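Local structure of alpha-toxin (Clostridium novyi, 2VK9) at residues 239-253 with 266-278. The protein is a large clostridial cytotoxin whose catalytic portion, the part modelled here, belongs to the GT-A glycosyltransferase fold family. Numbering follows the deposited sequence.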
loop_
_atom_site.group_PDB
_atom_site.type_symbol
_atom_site.label_atom_id
_atom_site.label_comp_id
_atom_site.label_asym_id
_atom_site.label_seq_id
_atom_site.Cartn_x
_atom_site.Cartn_y
_atom_site.Cartn_z
ATOM N N ILE A 239 -12.374 -1.739 -15.505
ATOM C CA ILE A 239 -11.122 -2.499 -15.640
ATOM C C ILE A 239 -11.277 -3.795 -16.443
ATOM O O ILE A 239 -10.331 -4.234 -17.090
ATOM C CB ILE A 239 -10.410 -2.743 -14.278
ATOM C CG1 ILE A 239 -11.280 -3.540 -13.302
ATOM C CG2 ILE A 239 -10.022 -1.432 -13.638
ATOM C CD1 ILE A 239 -10.895 -4.975 -13.158
ATOM N N ASN A 240 -12.471 -4.387 -16.410
ATOM C CA ASN A 240 -12.783 -5.603 -17.178
ATOM C C ASN A 240 -12.564 -5.450 -18.678
ATOM O O ASN A 240 -12.419 -6.431 -19.405
ATOM C CB ASN A 240 -14.240 -6.005 -16.962
ATOM C CG ASN A 240 -14.541 -6.340 -15.532
ATOM O OD1 ASN A 240 -15.027 -5.499 -14.789
ATOM N ND2 ASN A 240 -14.248 -7.569 -15.127
ATOM N N THR A 241 -12.548 -4.202 -19.126
ATOM C CA THR A 241 -12.610 -3.879 -20.535
ATOM C C THR A 241 -11.267 -3.334 -21.050
ATOM O O THR A 241 -11.152 -2.863 -22.183
ATOM C CB THR A 241 -13.816 -2.935 -20.803
ATOM O OG1 THR A 241 -14.273 -3.115 -22.144
ATOM C CG2 THR A 241 -13.475 -1.464 -20.548
ATOM N N GLU A 242 -10.257 -3.418 -20.187
ATOM C CA GLU A 242 -8.872 -3.089 -20.524
ATOM C C GLU A 242 -8.003 -4.252 -20.061
ATOM O O GLU A 242 -8.371 -4.976 -19.139
ATOM C CB GLU A 242 -8.402 -1.821 -19.797
ATOM C CG GLU A 242 -9.486 -0.834 -19.397
ATOM C CD GLU A 242 -9.883 0.080 -20.538
ATOM O OE1 GLU A 242 -8.998 0.834 -21.019
ATOM O OE2 GLU A 242 -11.075 0.052 -20.944
ATOM N N ASN A 243 -6.845 -4.432 -20.674
ATOM C CA ASN A 243 -5.926 -5.443 -20.185
ATOM C C ASN A 243 -5.035 -4.874 -19.112
ATOM O O ASN A 243 -3.874 -4.551 -19.353
ATOM C CB ASN A 243 -5.131 -6.066 -21.320
ATOM C CG ASN A 243 -5.864 -7.206 -21.934
ATOM O OD1 ASN A 243 -5.832 -8.323 -21.410
ATOM N ND2 ASN A 243 -6.587 -6.935 -23.024
ATOM N N ILE A 244 -5.595 -4.727 -17.924
ATOM C CA ILE A 244 -4.833 -4.179 -16.833
ATOM C C ILE A 244 -4.346 -5.327 -15.973
ATOM O O ILE A 244 -3.150 -5.447 -15.730
ATOM C CB ILE A 244 -5.651 -3.164 -16.028
ATOM C CG1 ILE A 244 -5.915 -1.923 -16.876
ATOM C CG2 ILE A 244 -4.916 -2.769 -14.762
ATOM C CD1 ILE A 244 -7.029 -1.050 -16.354
ATOM N N LEU A 245 -5.277 -6.172 -15.536
ATOM C CA LEU A 245 -4.952 -7.322 -14.705
ATOM C C LEU A 245 -4.700 -8.564 -15.537
ATOM O O LEU A 245 -5.536 -8.960 -16.353
ATOM C CB LEU A 245 -6.064 -7.596 -13.695
ATOM C CG LEU A 245 -6.155 -6.624 -12.528
ATOM C CD1 LEU A 245 -7.478 -6.787 -11.851
ATOM C CD2 LEU A 245 -4.995 -6.818 -11.550
ATOM N N THR A 246 -3.546 -9.185 -15.305
ATOM C CA THR A 246 -3.130 -10.353 -16.066
ATOM C C THR A 246 -2.385 -11.386 -15.214
ATOM O O THR A 246 -1.695 -11.039 -14.249
ATOM C CB THR A 246 -2.263 -9.929 -17.282
ATOM O OG1 THR A 246 -2.351 -10.929 -18.309
ATOM C CG2 THR A 246 -0.783 -9.683 -16.875
ATOM N N ASN A 247 -2.539 -12.656 -15.583
ATOM C CA ASN A 247 -1.760 -13.738 -14.997
ATOM C C ASN A 247 -1.861 -13.776 -13.478
ATOM O O ASN A 247 -2.981 -13.877 -12.923
ATOM C CB ASN A 247 -0.292 -13.638 -15.435
ATOM C CG ASN A 247 -0.129 -13.696 -16.946
ATOM O OD1 ASN A 247 -0.673 -14.587 -17.609
ATOM N ND2 ASN A 247 0.629 -12.748 -17.501
ATOM N N LYS A 248 -0.688 -13.674 -12.825
ATOM C CA LYS A 248 -0.580 -13.797 -11.375
ATOM C C LYS A 248 -1.361 -12.723 -10.628
ATOM O O LYS A 248 -2.165 -13.043 -9.743
ATOM C CB LYS A 248 0.885 -13.802 -10.939
ATOM C CG LYS A 248 1.602 -15.108 -11.230
ATOM C CD LYS A 248 2.957 -15.180 -10.520
ATOM C CE LYS A 248 3.697 -16.482 -10.834
ATOM N NZ LYS A 248 4.076 -16.550 -12.275
ATOM N N LEU A 249 -1.143 -11.460 -10.991
ATOM C CA LEU A 249 -1.843 -10.355 -10.340
ATOM C C LEU A 249 -3.350 -10.507 -10.454
ATOM O O LEU A 249 -4.075 -10.274 -9.487
ATOM C CB LEU A 249 -1.408 -9.001 -10.897
ATOM C CG LEU A 249 0.057 -8.592 -10.736
ATOM C CD1 LEU A 249 0.189 -7.110 -11.082
ATOM C CD2 LEU A 249 0.587 -8.845 -9.323
ATOM N N LYS A 250 -3.812 -10.918 -11.628
ATOM C CA LYS A 250 -5.219 -11.195 -11.839
ATOM C C LYS A 250 -5.750 -12.227 -10.838
ATOM O O LYS A 250 -6.859 -12.083 -10.340
ATOM C CB LYS A 250 -5.441 -11.652 -13.275
ATOM C CG LYS A 250 -6.885 -11.709 -13.731
ATOM C CD LYS A 250 -6.933 -12.206 -15.167
ATOM C CE LYS A 250 -8.313 -12.685 -15.543
ATOM N NZ LYS A 250 -8.250 -13.448 -16.809
ATOM N N SER A 251 -4.951 -13.250 -10.531
ATOM C CA SER A 251 -5.340 -14.267 -9.554
ATOM C C SER A 251 -5.480 -13.691 -8.171
ATOM O O SER A 251 -6.430 -14.009 -7.454
ATOM C CB SER A 251 -4.299 -15.366 -9.472
ATOM O OG SER A 251 -4.265 -16.077 -10.674
ATOM N N TYR A 252 -4.510 -12.872 -7.777
ATOM C CA TYR A 252 -4.492 -12.368 -6.421
ATOM C C TYR A 252 -5.635 -11.379 -6.225
ATOM O O TYR A 252 -6.187 -11.265 -5.125
ATOM C CB TYR A 252 -3.162 -11.709 -6.092
ATOM C CG TYR A 252 -1.914 -12.480 -6.456
ATOM C CD1 TYR A 252 -0.787 -11.804 -6.925
ATOM C CD2 TYR A 252 -1.839 -13.866 -6.310
ATOM C CE1 TYR A 252 0.373 -12.475 -7.244
ATOM C CE2 TYR A 252 -0.673 -14.556 -6.632
ATOM C CZ TYR A 252 0.432 -13.849 -7.094
ATOM O OH TYR A 252 1.602 -14.501 -7.429
ATOM N N TYR A 253 -5.989 -10.680 -7.303
ATOM C CA TYR A 253 -7.102 -9.739 -7.287
ATOM C C TYR A 253 -8.408 -10.444 -6.919
ATOM O O TYR A 253 -9.091 -10.038 -5.986
ATOM C CB TYR A 253 -7.214 -8.994 -8.629
ATOM C CG TYR A 253 -8.407 -8.070 -8.729
ATOM C CD1 TYR A 253 -8.405 -6.818 -8.102
ATOM C CD2 TYR A 253 -9.537 -8.445 -9.448
ATOM C CE1 TYR A 253 -9.506 -5.962 -8.189
ATOM C CE2 TYR A 253 -10.640 -7.591 -9.547
ATOM C CZ TYR A 253 -10.616 -6.362 -8.908
ATOM O OH TYR A 253 -11.707 -5.545 -9.007
ATOM N N ALA A 266 -7.435 -5.751 -2.617
ATOM C CA ALA A 266 -7.717 -5.818 -4.037
ATOM C C ALA A 266 -7.186 -4.564 -4.707
ATOM O O ALA A 266 -6.553 -4.619 -5.760
ATOM C CB ALA A 266 -9.202 -5.943 -4.255
ATOM N N SER A 267 -7.432 -3.429 -4.067
ATOM C CA SER A 267 -7.071 -2.136 -4.619
ATOM C C SER A 267 -5.565 -1.895 -4.521
ATOM O O SER A 267 -5.029 -1.038 -5.207
ATOM C CB SER A 267 -7.863 -1.037 -3.900
ATOM O OG SER A 267 -7.420 0.257 -4.270
ATOM N N ASP A 268 -4.895 -2.646 -3.652
ATOM C CA ASP A 268 -3.449 -2.588 -3.550
ATOM C C ASP A 268 -2.844 -3.297 -4.736
ATOM O O ASP A 268 -1.852 -2.855 -5.302
ATOM C CB ASP A 268 -2.974 -3.271 -2.279
ATOM C CG ASP A 268 -3.040 -2.362 -1.053
ATOM O OD1 ASP A 268 -3.315 -1.137 -1.208
ATOM O OD2 ASP A 268 -2.805 -2.891 0.072
ATOM N N ILE A 269 -3.448 -4.414 -5.106
ATOM C CA ILE A 269 -3.011 -5.151 -6.279
ATOM C C ILE A 269 -3.257 -4.321 -7.549
ATOM O O ILE A 269 -2.338 -4.081 -8.336
ATOM C CB ILE A 269 -3.675 -6.550 -6.323
ATOM C CG1 ILE A 269 -3.324 -7.308 -5.044
ATOM C CG2 ILE A 269 -3.257 -7.338 -7.568
ATOM C CD1 ILE A 269 -4.136 -8.524 -4.822
ATOM N N LEU A 270 -4.489 -3.851 -7.708
ATOM C CA LEU A 270 -4.895 -3.142 -8.909
ATOM C C LEU A 270 -4.004 -1.923 -9.164
ATOM O O LEU A 270 -3.575 -1.680 -10.295
ATOM C CB LEU A 270 -6.380 -2.779 -8.824
ATOM C CG LEU A 270 -7.098 -2.208 -10.046
ATOM C CD1 LEU A 270 -6.887 -3.083 -11.269
ATOM C CD2 LEU A 270 -8.579 -2.055 -9.752
ATOM N N ARG A 271 -3.723 -1.183 -8.097
ATOM C CA ARG A 271 -2.777 -0.066 -8.069
ATOM C C ARG A 271 -1.518 -0.341 -8.887
ATOM O O ARG A 271 -1.081 0.464 -9.717
ATOM C CB ARG A 271 -2.346 0.060 -6.626
ATOM C CG ARG A 271 -1.885 1.389 -6.155
ATOM C CD ARG A 271 -1.901 1.359 -4.635
ATOM N NE ARG A 271 -3.230 0.977 -4.178
ATOM C CZ ARG A 271 -3.835 1.471 -3.107
ATOM N NH1 ARG A 271 -3.240 2.388 -2.338
ATOM N NH2 ARG A 271 -5.051 1.040 -2.811
ATOM N N ILE A 272 -0.927 -1.497 -8.605
ATOM C CA ILE A 272 0.351 -1.884 -9.153
ATOM C C ILE A 272 0.205 -2.161 -10.643
ATOM O O ILE A 272 1.007 -1.678 -11.451
ATOM C CB ILE A 272 0.920 -3.082 -8.381
ATOM C CG1 ILE A 272 1.277 -2.644 -6.959
ATOM C CG2 ILE A 272 2.145 -3.640 -9.073
ATOM C CD1 ILE A 272 1.677 -3.792 -6.040
ATOM N N ALA A 273 -0.828 -2.913 -11.004
ATOM C CA ALA A 273 -1.117 -3.196 -12.396
ATOM C C ALA A 273 -1.382 -1.902 -13.185
ATOM O O ALA A 273 -0.904 -1.767 -14.309
ATOM C CB ALA A 273 -2.281 -4.177 -12.514
ATOM N N ILE A 274 -2.114 -0.953 -12.597
ATOM C CA ILE A 274 -2.389 0.321 -13.271
ATOM C C ILE A 274 -1.069 1.009 -13.619
ATOM O O ILE A 274 -0.831 1.380 -14.776
ATOM C CB ILE A 274 -3.248 1.294 -12.420
ATOM C CG1 ILE A 274 -4.629 0.713 -12.107
ATOM C CG2 ILE A 274 -3.377 2.648 -13.110
ATOM C CD1 ILE A 274 -5.561 0.663 -13.275
ATOM N N LEU A 275 -0.208 1.171 -12.621
ATOM C CA LEU A 275 1.088 1.800 -12.854
ATOM C C LEU A 275 1.938 1.064 -13.880
ATOM O O LEU A 275 2.629 1.711 -14.663
ATOM C CB LEU A 275 1.867 1.977 -11.556
ATOM C CG LEU A 275 1.244 2.927 -10.536
ATOM C CD1 LEU A 275 1.892 2.721 -9.183
ATOM C CD2 LEU A 275 1.379 4.370 -10.997
ATOM N N LYS A 276 1.888 -0.266 -13.908
ATOM C CA LYS A 276 2.660 -0.974 -14.921
ATOM C C LYS A 276 2.076 -0.833 -16.324
ATOM O O LYS A 276 2.776 -1.010 -17.315
ATOM C CB LYS A 276 2.886 -2.442 -14.582
ATOM C CG LYS A 276 4.208 -2.928 -15.168
ATOM C CD LYS A 276 4.170 -4.385 -15.492
ATOM C CE LYS A 276 5.579 -4.907 -15.836
ATOM N NZ LYS A 276 5.766 -6.398 -15.517
ATOM N N LYS A 277 0.797 -0.507 -16.413
ATOM C CA LYS A 277 0.177 -0.283 -17.703
ATOM C C LYS A 277 0.382 1.168 -18.156
ATOM O O LYS A 277 0.940 1.394 -19.207
ATOM C CB LYS A 277 -1.299 -0.670 -17.648
ATOM C CG LYS A 277 -2.090 -0.369 -18.906
ATOM C CD LYS A 277 -2.283 -1.579 -19.763
ATOM C CE LYS A 277 -3.069 -1.195 -21.018
ATOM N NZ LYS A 277 -2.514 -1.901 -22.246
ATOM N N TYR A 278 -0.030 2.141 -17.347
ATOM C CA TYR A 278 -0.055 3.550 -17.743
ATOM C C TYR A 278 1.131 4.335 -17.226
ATOM O O TYR A 278 1.569 5.295 -17.858
ATOM C CB TYR A 278 -1.334 4.230 -17.229
ATOM C CG TYR A 278 -2.611 3.605 -17.741
ATOM C CD1 TYR A 278 -3.240 2.579 -17.031
ATOM C CD2 TYR A 278 -3.183 4.029 -18.942
ATOM C CE1 TYR A 278 -4.401 1.988 -17.499
ATOM C CE2 TYR A 278 -4.356 3.449 -19.422
ATOM C CZ TYR A 278 -4.957 2.423 -18.699
ATOM O OH TYR A 278 -6.123 1.831 -19.165
#
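Ile239 sets the CG2 methyl against Leu270 CD2, a loose apolar touch that starts the packing of the loop 239-246 over the helix 266-278. Farther along, at an exposed edge, Asn243, the centre of an inverse gamma turn, presents its carbonyl oxygen to the aliphatic part of Lys277, whose CD lies 3.4 Å from Asn243 O. Lysine suits this exposed place, since its methylenes can approach the backbone without NZ bonding to that oxygen. Ile244, a buried branched side chain, makes the most contacts of the loop. With chi1 at -68°, CG1 lies beside the backbone N and CG2 is anti to it, which brings CG2 to 3.7 Å from Ala273 CB and also against Leu270 CD1 and Ile274 CD1, while its CD1 lies at the ring edge of Tyr278. Alanine fits beneath it, since the loop backbone comes close enough for Ile244 O to stand 3.6 Å from Ala273 CB. Leu245 crosses Leu270 at about a right angle, with CD1 3.8 Å from Leu270 CD1; the same Leu245 methyl lies over one face of the Tyr253 ring, toward its rim. Helix 247-253 then runs nearly antiparallel to 266-278, at 158° and 9.3 Å between axes. Here Ile269 points at the neighbouring helix and packs with two branches: CG2 against Leu249 CB and O, CD1 3.6 Å from Tyr252 CB. Tyr253, with CG swung away from its backbone N (chi1 176°), turns its ring edge to Ala266 O, CD1 being 3.7 Å away; the small Ala266 side chain is consistent with this approach, and the phenol hydroxyl is hydrogen-bonded to Asp134. Helices 247-259 and 263-278 form an antiparallel hairpin, with the preceding loop on the second helix, flanked by strand 128-133, where Phe132 touches Ile239, Ile244 and Ile274, and by helix 396-422, which receives Leu249 and Ile272.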